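Local coordinates for protein DNA polymerase (PDB 5MDN) that probably catalyses template-directed DNA synthesis, adding deoxynucleotides from their triphosphates to a growing strand, as a family B DNA polymerase, at residues M429-L440 with H459-P470. Numbering follows the deposited sequence.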
# COMPACT_ATOMS: atom_id res chain seq x y z
N MET A 429 -4.43 20.36 14.58
CA MET A 429 -3.50 19.87 15.59
C MET A 429 -2.38 20.86 15.87
O MET A 429 -1.87 20.91 17.00
CB MET A 429 -2.94 18.51 15.16
CG MET A 429 -3.97 17.39 15.22
SD MET A 429 -3.30 15.77 14.82
CE MET A 429 -3.05 15.92 13.06
N MET A 430 -1.96 21.63 14.87
CA MET A 430 -0.94 22.65 15.11
C MET A 430 -1.53 23.87 15.81
O MET A 430 -0.98 24.35 16.81
CB MET A 430 -0.27 23.06 13.80
CG MET A 430 0.68 22.02 13.22
SD MET A 430 1.35 22.48 11.61
CE MET A 430 -0.13 22.62 10.62
N LYS A 431 -2.65 24.39 15.30
CA LYS A 431 -3.21 25.64 15.82
C LYS A 431 -3.74 25.48 17.24
O LYS A 431 -3.75 26.45 18.01
CB LYS A 431 -4.31 26.13 14.88
CG LYS A 431 -4.96 27.44 15.27
CD LYS A 431 -6.03 27.82 14.26
CE LYS A 431 -6.80 29.06 14.68
NZ LYS A 431 -5.92 30.26 14.78
N TYR A 432 -4.17 24.27 17.62
CA TYR A 432 -4.67 24.01 18.96
C TYR A 432 -3.73 23.13 19.78
O TYR A 432 -4.06 22.81 20.93
CB TYR A 432 -6.06 23.38 18.89
CG TYR A 432 -7.09 24.31 18.27
CD1 TYR A 432 -7.46 25.49 18.90
CD2 TYR A 432 -7.66 24.02 17.04
CE1 TYR A 432 -8.38 26.34 18.34
CE2 TYR A 432 -8.59 24.87 16.46
CZ TYR A 432 -8.94 26.03 17.12
OH TYR A 432 -9.86 26.88 16.56
N ASN A 433 -2.59 22.74 19.22
CA ASN A 433 -1.53 22.05 19.95
C ASN A 433 -2.04 20.75 20.59
O ASN A 433 -1.84 20.50 21.78
CB ASN A 433 -0.91 22.98 20.99
CG ASN A 433 0.46 22.51 21.44
OD1 ASN A 433 1.43 22.56 20.68
ND2 ASN A 433 0.56 22.07 22.69
N LEU A 434 -2.71 19.93 19.79
CA LEU A 434 -3.22 18.65 20.25
C LEU A 434 -2.13 17.59 20.12
O LEU A 434 -1.50 17.47 19.07
CB LEU A 434 -4.46 18.23 19.46
CG LEU A 434 -5.81 18.92 19.72
CD1 LEU A 434 -5.73 19.95 20.84
CD2 LEU A 434 -6.34 19.56 18.44
N SER A 435 -1.94 16.81 21.19
CA SER A 435 -0.89 15.80 21.25
C SER A 435 -1.07 14.98 22.52
O SER A 435 -1.63 15.48 23.51
CB SER A 435 0.50 16.45 21.22
OG SER A 435 1.51 15.49 20.98
N PRO A 436 -0.63 13.71 22.54
CA PRO A 436 -0.73 12.93 23.78
C PRO A 436 -0.04 13.59 24.97
O PRO A 436 -0.54 13.51 26.09
CB PRO A 436 -0.07 11.60 23.40
CG PRO A 436 -0.27 11.49 21.93
CD PRO A 436 -0.17 12.89 21.40
N ASP A 437 1.10 14.24 24.74
CA ASP A 437 1.86 14.84 25.82
C ASP A 437 1.30 16.17 26.31
O ASP A 437 1.71 16.65 27.37
CB ASP A 437 3.32 15.03 25.38
CG ASP A 437 3.44 15.48 23.94
OD1 ASP A 437 2.80 14.86 23.07
OD2 ASP A 437 4.18 16.45 23.67
N THR A 438 0.37 16.79 25.57
CA THR A 438 -0.22 18.05 25.98
C THR A 438 -1.61 17.90 26.59
O THR A 438 -2.17 18.89 27.07
CB THR A 438 -0.30 19.01 24.78
OG1 THR A 438 -1.12 18.43 23.75
CG2 THR A 438 1.09 19.27 24.23
N TYR A 439 -2.17 16.69 26.58
CA TYR A 439 -3.47 16.45 27.20
C TYR A 439 -3.36 16.51 28.72
O TYR A 439 -2.32 16.19 29.30
CB TYR A 439 -4.02 15.10 26.74
CG TYR A 439 -5.21 14.59 27.52
CD1 TYR A 439 -6.48 15.11 27.30
CD2 TYR A 439 -5.07 13.57 28.45
CE1 TYR A 439 -7.57 14.64 28.00
CE2 TYR A 439 -6.15 13.10 29.16
CZ TYR A 439 -7.40 13.63 28.93
OH TYR A 439 -8.49 13.16 29.64
N LEU A 440 -4.45 16.92 29.36
CA LEU A 440 -4.49 17.06 30.81
C LEU A 440 -5.55 16.13 31.39
O LEU A 440 -6.55 15.81 30.73
CB LEU A 440 -4.76 18.51 31.22
CG LEU A 440 -3.73 19.51 30.70
CD1 LEU A 440 -4.11 20.94 31.05
CD2 LEU A 440 -2.34 19.17 31.23
N HIS A 459 -12.27 18.07 26.29
CA HIS A 459 -10.91 17.74 26.65
C HIS A 459 -10.03 18.98 26.65
O HIS A 459 -10.25 19.92 25.88
CB HIS A 459 -10.34 16.68 25.71
CG HIS A 459 -11.10 15.39 25.72
ND1 HIS A 459 -11.45 14.74 26.89
CD2 HIS A 459 -11.61 14.65 24.71
CE1 HIS A 459 -12.12 13.65 26.59
NE2 HIS A 459 -12.23 13.57 25.28
N ARG A 460 -9.02 18.99 27.52
CA ARG A 460 -8.20 20.16 27.77
C ARG A 460 -6.75 19.89 27.38
O ARG A 460 -6.23 18.80 27.62
CB ARG A 460 -8.27 20.59 29.23
CG ARG A 460 -8.94 19.58 30.13
CD ARG A 460 -9.17 20.18 31.50
NE ARG A 460 -7.95 20.77 32.04
CZ ARG A 460 -7.91 21.73 32.95
NH1 ARG A 460 -9.04 22.23 33.45
NH2 ARG A 460 -6.75 22.20 33.38
N PHE A 461 -6.11 20.88 26.76
CA PHE A 461 -4.78 20.73 26.22
C PHE A 461 -3.92 21.94 26.56
O PHE A 461 -4.41 23.07 26.66
CB PHE A 461 -4.80 20.54 24.69
CG PHE A 461 -5.43 19.24 24.25
CD1 PHE A 461 -6.80 19.12 24.19
CD2 PHE A 461 -4.64 18.15 23.89
CE1 PHE A 461 -7.39 17.94 23.78
CE2 PHE A 461 -5.23 16.96 23.48
CZ PHE A 461 -6.60 16.86 23.43
N ARG A 462 -2.64 21.73 26.70
CA ARG A 462 -1.82 22.82 27.02
C ARG A 462 -1.46 23.57 25.82
O ARG A 462 -1.13 23.01 24.85
CB ARG A 462 -0.53 22.34 27.63
CG ARG A 462 -0.73 21.22 28.61
CD ARG A 462 0.59 20.56 28.88
NE ARG A 462 1.56 21.53 29.33
CZ ARG A 462 1.97 21.63 30.58
NH1 ARG A 462 1.48 20.80 31.48
NH2 ARG A 462 2.85 22.54 30.91
N LYS A 463 -1.52 24.86 25.92
CA LYS A 463 -1.10 25.77 24.90
C LYS A 463 0.42 25.88 24.85
O LYS A 463 0.98 26.14 23.82
CB LYS A 463 -1.66 27.12 25.28
CG LYS A 463 -2.21 27.98 24.17
CD LYS A 463 -3.18 29.02 24.70
CE LYS A 463 -3.14 30.30 23.87
NZ LYS A 463 -4.11 31.36 24.27
N ALA A 464 1.00 25.67 26.04
CA ALA A 464 2.37 25.69 26.57
C ALA A 464 3.52 25.57 25.65
O ALA A 464 3.79 26.46 24.89
CB ALA A 464 2.46 24.69 27.72
N PRO A 465 4.28 24.52 25.82
CA PRO A 465 5.41 24.14 25.02
C PRO A 465 4.81 23.23 23.99
O PRO A 465 4.16 22.29 24.34
CB PRO A 465 6.23 23.36 25.99
CG PRO A 465 5.23 22.72 26.86
CD PRO A 465 4.12 23.68 27.00
N THR A 466 5.06 23.48 22.73
CA THR A 466 4.51 22.70 21.65
C THR A 466 4.67 21.21 21.81
O THR A 466 5.68 20.72 22.21
CB THR A 466 5.09 23.13 20.31
OG1 THR A 466 6.37 22.60 20.21
CG2 THR A 466 5.31 24.54 20.27
N GLY A 467 3.63 20.48 21.54
CA GLY A 467 3.63 19.06 21.68
C GLY A 467 4.42 18.35 20.65
O GLY A 467 4.84 18.90 19.71
N PHE A 468 4.58 17.08 20.81
CA PHE A 468 5.40 16.29 19.89
C PHE A 468 4.78 16.24 18.50
O PHE A 468 5.44 16.57 17.51
CB PHE A 468 5.59 14.88 20.45
CG PHE A 468 6.30 13.95 19.50
CD1 PHE A 468 7.55 14.28 18.99
CD2 PHE A 468 5.72 12.76 19.12
CE1 PHE A 468 8.20 13.43 18.12
CE2 PHE A 468 6.37 11.90 18.24
CZ PHE A 468 7.61 12.24 17.74
N ILE A 469 3.51 15.83 18.41
CA ILE A 469 2.86 15.74 17.10
C ILE A 469 2.74 17.09 16.42
O ILE A 469 3.03 17.18 15.22
CB ILE A 469 1.51 15.00 17.23
CG1 ILE A 469 1.73 13.58 17.74
CG2 ILE A 469 0.79 14.98 15.89
CD1 ILE A 469 2.60 12.73 16.84
N PRO A 470 2.34 18.18 17.10
CA PRO A 470 2.38 19.48 16.41
C PRO A 470 3.76 19.87 15.93
O PRO A 470 3.90 20.36 14.80
CB PRO A 470 1.86 20.45 17.49
CG PRO A 470 0.99 19.61 18.34
CD PRO A 470 1.66 18.27 18.40
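Asn433 bonds the last residue of strand 460-462 and Gly467, one at each end of the connecting loop. It is the C-prime residue of the Schellman motif that ends helix 424-431. The contact thus joins that helix end to the strand and to the start of helix 468-486, within the family B polymerase region and away from the annotated metal sites. CG stands anti to the backbone N (chi1 -160°), which carries the amide toward the loop. CB lies 3.9 Å from Arg462 O. CG is 3.8 Å from both Arg462 O and Gly467 N. At the tip, ND2 donates to Arg462 O at 2.9 Å, while OD1 accepts from Gly467 N at 3.1 Å. With alanine in place of Asn433, Arg462 O and Gly467 N would probably each lose a partner, leaving the loop less tied to the helix end.

Gly467 is the N-cap position of helix 468-486, whose first turn meets two more side chains. Phe468 N donates to the syn lone pair of Asp437 OD2, and Ile469 N to Ser435 OG.

Phe461 has a neighbour on each face. Leu434 CD1 sits over the centre of one, 3.6 Å from the ring centroid, as a CH-pi contact. The edge of Tyr439 is turned toward the other, with CD1 near the rim and ring planes at 63°. Beside it, Arg462 N bonds to Thr438 O and Leu440 N to Arg460 O, flanking a single beta bridge. Side-chain acceptors thus meet N-H groups at a helix start, and the N-terminus of helix 468-486 would probably stabilise the negative charge of Asp437.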